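Polycomb protein Pcl (Drosophila melanogaster, PDB 5OQD) binds chromatin as a Polycomb group repressor, working with the Esc/E(z) histone H3 methyltransferase complex to establish silencing of homeotic genes in early embryos. Local coordinates at residues M42-K47 with I181-L186. Residues are numbered along the deposited sequence; the frame is centred on the assembly and turned at random.
Sequences MLQCCK and IPKVFL. With ZN (zinc ion), chain L.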
ATOM      1  N   MET B  42       5.744  -4.982   8.138  1.00 78.10           N
ATOM      2  CA  MET B  42       6.940  -5.695   7.698  1.00 69.85           C
ATOM      3  C   MET B  42       7.360  -5.237   6.307  1.00 67.46           C
ATOM      4  O   MET B  42       6.522  -5.065   5.422  1.00 73.13           O
ATOM      5  CB  MET B  42       6.713  -7.208   7.704  1.00 75.02           C
ATOM      6  CG  MET B  42       6.714  -7.839   9.085  1.00 81.89           C
ATOM      7  SD  MET B  42       6.833  -9.633   9.013  1.00 82.42           S
ATOM      8  CE  MET B  42       8.523  -9.834   8.448  1.00 65.60           C
ATOM      9  N   LEU B  43       8.659  -5.036   6.120  1.00 59.72           N
ATOM     10  CA  LEU B  43       9.184  -4.632   4.822  1.00 45.41           C
ATOM     11  C   LEU B  43      10.254  -5.602   4.334  1.00 60.82           C
ATOM     12  O   LEU B  43      10.923  -6.261   5.132  1.00 56.29           O
ATOM     13  CB  LEU B  43       9.748  -3.211   4.889  1.00 43.27           C
ATOM     14  CG  LEU B  43       8.744  -2.089   5.167  1.00 54.89           C
ATOM     15  CD1 LEU B  43       9.438  -0.737   5.168  1.00 52.69           C
ATOM     16  CD2 LEU B  43       7.608  -2.114   4.153  1.00 46.93           C
ATOM     17  N   GLN B  44      10.407  -5.683   3.017  1.00 54.10           N
ATOM     18  CA  GLN B  44      11.391  -6.567   2.408  1.00 45.80           C
ATOM     19  C   GLN B  44      12.539  -5.757   1.814  1.00 45.88           C
ATOM     20  O   GLN B  44      12.310  -4.825   1.039  1.00 53.96           O
ATOM     21  CB  GLN B  44      10.736  -7.426   1.328  1.00 43.25           C
ATOM     22  CG  GLN B  44      11.651  -8.471   0.706  1.00 50.10           C
ATOM     23  CD  GLN B  44      10.970  -9.234  -0.412  1.00 51.06           C
ATOM     24  OE1 GLN B  44      10.080  -8.710  -1.084  1.00 50.33           O
ATOM     25  NE2 GLN B  44      11.384 -10.477  -0.619  1.00 50.75           N
ATOM     26  N   CYS B  45      13.768  -6.104   2.184  1.00 44.46           N
ATOM     27  CA  CYS B  45      14.944  -5.437   1.638  1.00 52.87           C
ATOM     28  C   CYS B  45      15.004  -5.624   0.125  1.00 54.44           C
ATOM     29  O   CYS B  45      14.701  -6.703  -0.387  1.00 52.33           O
ATOM     30  CB  CYS B  45      16.220  -5.971   2.291  1.00 37.54           C
ATOM     31  SG  CYS B  45      17.757  -5.195   1.715  1.00 45.80           S
ATOM     32  N   CYS B  46      15.296  -4.565  -0.608  1.00 47.74           N
ATOM     33  CA  CYS B  46      15.473  -4.710  -2.039  1.00 56.05           C
ATOM     34  C   CYS B  46      16.697  -5.525  -2.457  1.00 49.83           C
ATOM     35  O   CYS B  46      16.627  -6.284  -3.401  1.00 58.73           O
ATOM     36  CB  CYS B  46      15.421  -3.359  -2.759  1.00 44.25           C
ATOM     37  SG  CYS B  46      16.541  -2.085  -2.166  1.00 47.02           S
ATOM     38  N   LYS B  47      17.835  -5.309  -1.814  1.00 45.35           N
ATOM     39  CA  LYS B  47      19.035  -6.095  -2.113  1.00 52.09           C
ATOM     40  C   LYS B  47      19.159  -7.570  -1.672  1.00 46.60           C
ATOM     41  O   LYS B  47      19.519  -8.420  -2.470  1.00 56.18           O
ATOM     42  CB  LYS B  47      20.284  -5.297  -1.754  1.00 46.76           C
ATOM     43  CG  LYS B  47      20.592  -4.226  -2.782  1.00 50.42           C
ATOM     44  CD  LYS B  47      21.729  -3.327  -2.352  1.00 51.94           C
ATOM     45  CE  LYS B  47      22.226  -2.501  -3.519  1.00 57.67           C
ATOM     46  NZ  LYS B  47      23.396  -1.673  -3.138  1.00 65.55           N
ATOM     47  N   ILE B 181       1.500  -4.123  -4.854  1.00 63.97           N
ATOM     48  CA  ILE B 181       2.677  -3.267  -4.761  1.00 53.69           C
ATOM     49  C   ILE B 181       3.803  -3.811  -5.635  1.00 50.43           C
ATOM     50  O   ILE B 181       4.126  -4.996  -5.566  1.00 65.70           O
ATOM     51  CB  ILE B 181       3.160  -3.141  -3.301  1.00 53.75           C
ATOM     52  CG1 ILE B 181       2.029  -2.605  -2.423  1.00 57.70           C
ATOM     53  CG2 ILE B 181       4.388  -2.245  -3.207  1.00 54.08           C
ATOM     54  CD1 ILE B 181       2.429  -2.354  -0.993  1.00 48.31           C
ATOM     55  N   PRO B 182       4.397  -2.946  -6.473  1.00 65.14           N
ATOM     56  CA  PRO B 182       5.482  -3.374  -7.361  1.00 59.81           C
ATOM     57  C   PRO B 182       6.718  -3.828  -6.592  1.00 53.09           C
ATOM     58  O   PRO B 182       7.159  -3.152  -5.663  1.00 51.89           O
ATOM     59  CB  PRO B 182       5.781  -2.115  -8.184  1.00 54.97           C
ATOM     60  CG  PRO B 182       5.295  -0.987  -7.343  1.00 60.15           C
ATOM     61  CD  PRO B 182       4.082  -1.517  -6.639  1.00 65.07           C
ATOM     62  N   LYS B 183       7.266  -4.974  -6.983  1.00 53.46           N
ATOM     63  CA  LYS B 183       8.461  -5.510  -6.346  1.00 50.79           C
ATOM     64  C   LYS B 183       9.710  -4.797  -6.836  1.00 49.07           C
ATOM     65  O   LYS B 183       9.900  -4.610  -8.038  1.00 48.45           O
ATOM     66  CB  LYS B 183       8.583  -7.011  -6.608  1.00 61.97           C
ATOM     67  CG  LYS B 183       7.736  -7.873  -5.694  1.00 71.66           C
ATOM     68  CD  LYS B 183       8.358  -8.009  -4.315  1.00 43.74           C
ATOM     69  CE  LYS B 183       7.711  -9.148  -3.545  1.00 39.47           C
ATOM     70  NZ  LYS B 183       7.999  -9.089  -2.087  1.00 41.28           N
ATOM     71  N   VAL B 184      10.560  -4.403  -5.896  1.00 47.53           N
ATOM     72  CA  VAL B 184      11.813  -3.743  -6.230  1.00 49.62           C
ATOM     73  C   VAL B 184      12.998  -4.598  -5.794  1.00 50.06           C
ATOM     74  O   VAL B 184      13.303  -4.693  -4.605  1.00 51.07           O
ATOM     75  CB  VAL B 184      11.910  -2.355  -5.574  1.00 50.00           C
ATOM     76  CG1 VAL B 184      13.116  -1.602  -6.103  1.00 54.25           C
ATOM     77  CG2 VAL B 184      10.638  -1.564  -5.830  1.00 54.40           C
ATOM     78  N   PHE B 185      13.654  -5.231  -6.762  1.00 51.46           N
ATOM     79  CA  PHE B 185      14.848  -6.028  -6.492  1.00 47.68           C
ATOM     80  C   PHE B 185      16.064  -5.431  -7.193  1.00 46.92           C
ATOM     81  O   PHE B 185      16.117  -5.373  -8.423  1.00 50.65           O
ATOM     82  CB  PHE B 185      14.648  -7.482  -6.935  1.00 38.58           C
ATOM     83  CG  PHE B 185      13.733  -8.272  -6.042  1.00 35.33           C
ATOM     84  CD1 PHE B 185      13.639  -7.977  -4.692  1.00 30.78           C
ATOM     85  CD2 PHE B 185      12.969  -9.311  -6.550  1.00 30.62           C
ATOM     86  CE1 PHE B 185      12.796  -8.700  -3.867  1.00 31.43           C
ATOM     87  CE2 PHE B 185      12.127 -10.039  -5.729  1.00 31.91           C
ATOM     88  CZ  PHE B 185      12.039  -9.731  -4.388  1.00 29.55           C
ATOM     89  N   LEU B 186      17.036  -4.982  -6.405  1.00 52.51           N
ATOM     90  CA  LEU B 186      18.266  -4.423  -6.954  1.00 49.27           C
ATOM     91  C   LEU B 186      19.390  -5.448  -6.935  1.00 60.06           C
ATOM     92  O   LEU B 186      19.396  -6.358  -6.107  1.00 53.96           O
ATOM     93  CB  LEU B 186      18.692  -3.177  -6.171  1.00 48.11           C
ATOM     94  CG  LEU B 186      18.205  -1.808  -6.655  1.00 65.50           C
ATOM     95  CD1 LEU B 186      16.694  -1.703  -6.573  1.00 62.52           C
ATOM     96  CD2 LEU B 186      18.863  -0.694  -5.853  1.00 62.16           C
TER
HETATM   97 ZN    ZN L 702      19.409  -6.515   2.955  1.00 46.83          ZN
HETATM   98  O   HOH W   1      12.042  -4.933  -2.168  1.00 59.63           O
HETATM   99  O   HOH W   2      18.024  -8.893  -4.992  1.00 51.44           O
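In the second PHD finger, the zinc-binding turn after strand 42-44 meets the chain returning from the winged-helix domain, and Q44, C46 and K47 meet K183 to L186. C45 turns the other way, its thiolate SG 2.5 Å from a zinc ion completed by C48, C75 and C78. The central link is backbone: L186 N donates to C46 O at 3.3 Å, from above the carbonyl plane. Small C46 suits a buried place, its CB against V184 O and near V184 CG1 and L186 CD1. Between Q44 O and V184 O a water donates to both carbonyls. Q44 suits the partly exposed flank: CG anti to the backbone N (chi1 -175°) and an extended chain carry it out toward F185. Its amide stands 80° to the ring, CD at the edge 3.9 Å from CE1. Its OE1 accepts from K183 NZ at a doubtfully short distance, and NE2 bonds to R49 O. An alanine at F185 would probably leave R49 without its cation-pi ring and open a gap beside the Q44 amide. Long K47 packs CG on L186 CB and sends NZ to the carbonyls of E190 and P188. Cysteine-rich turns around zinc, with short strands, are characteristic of the PHD finger.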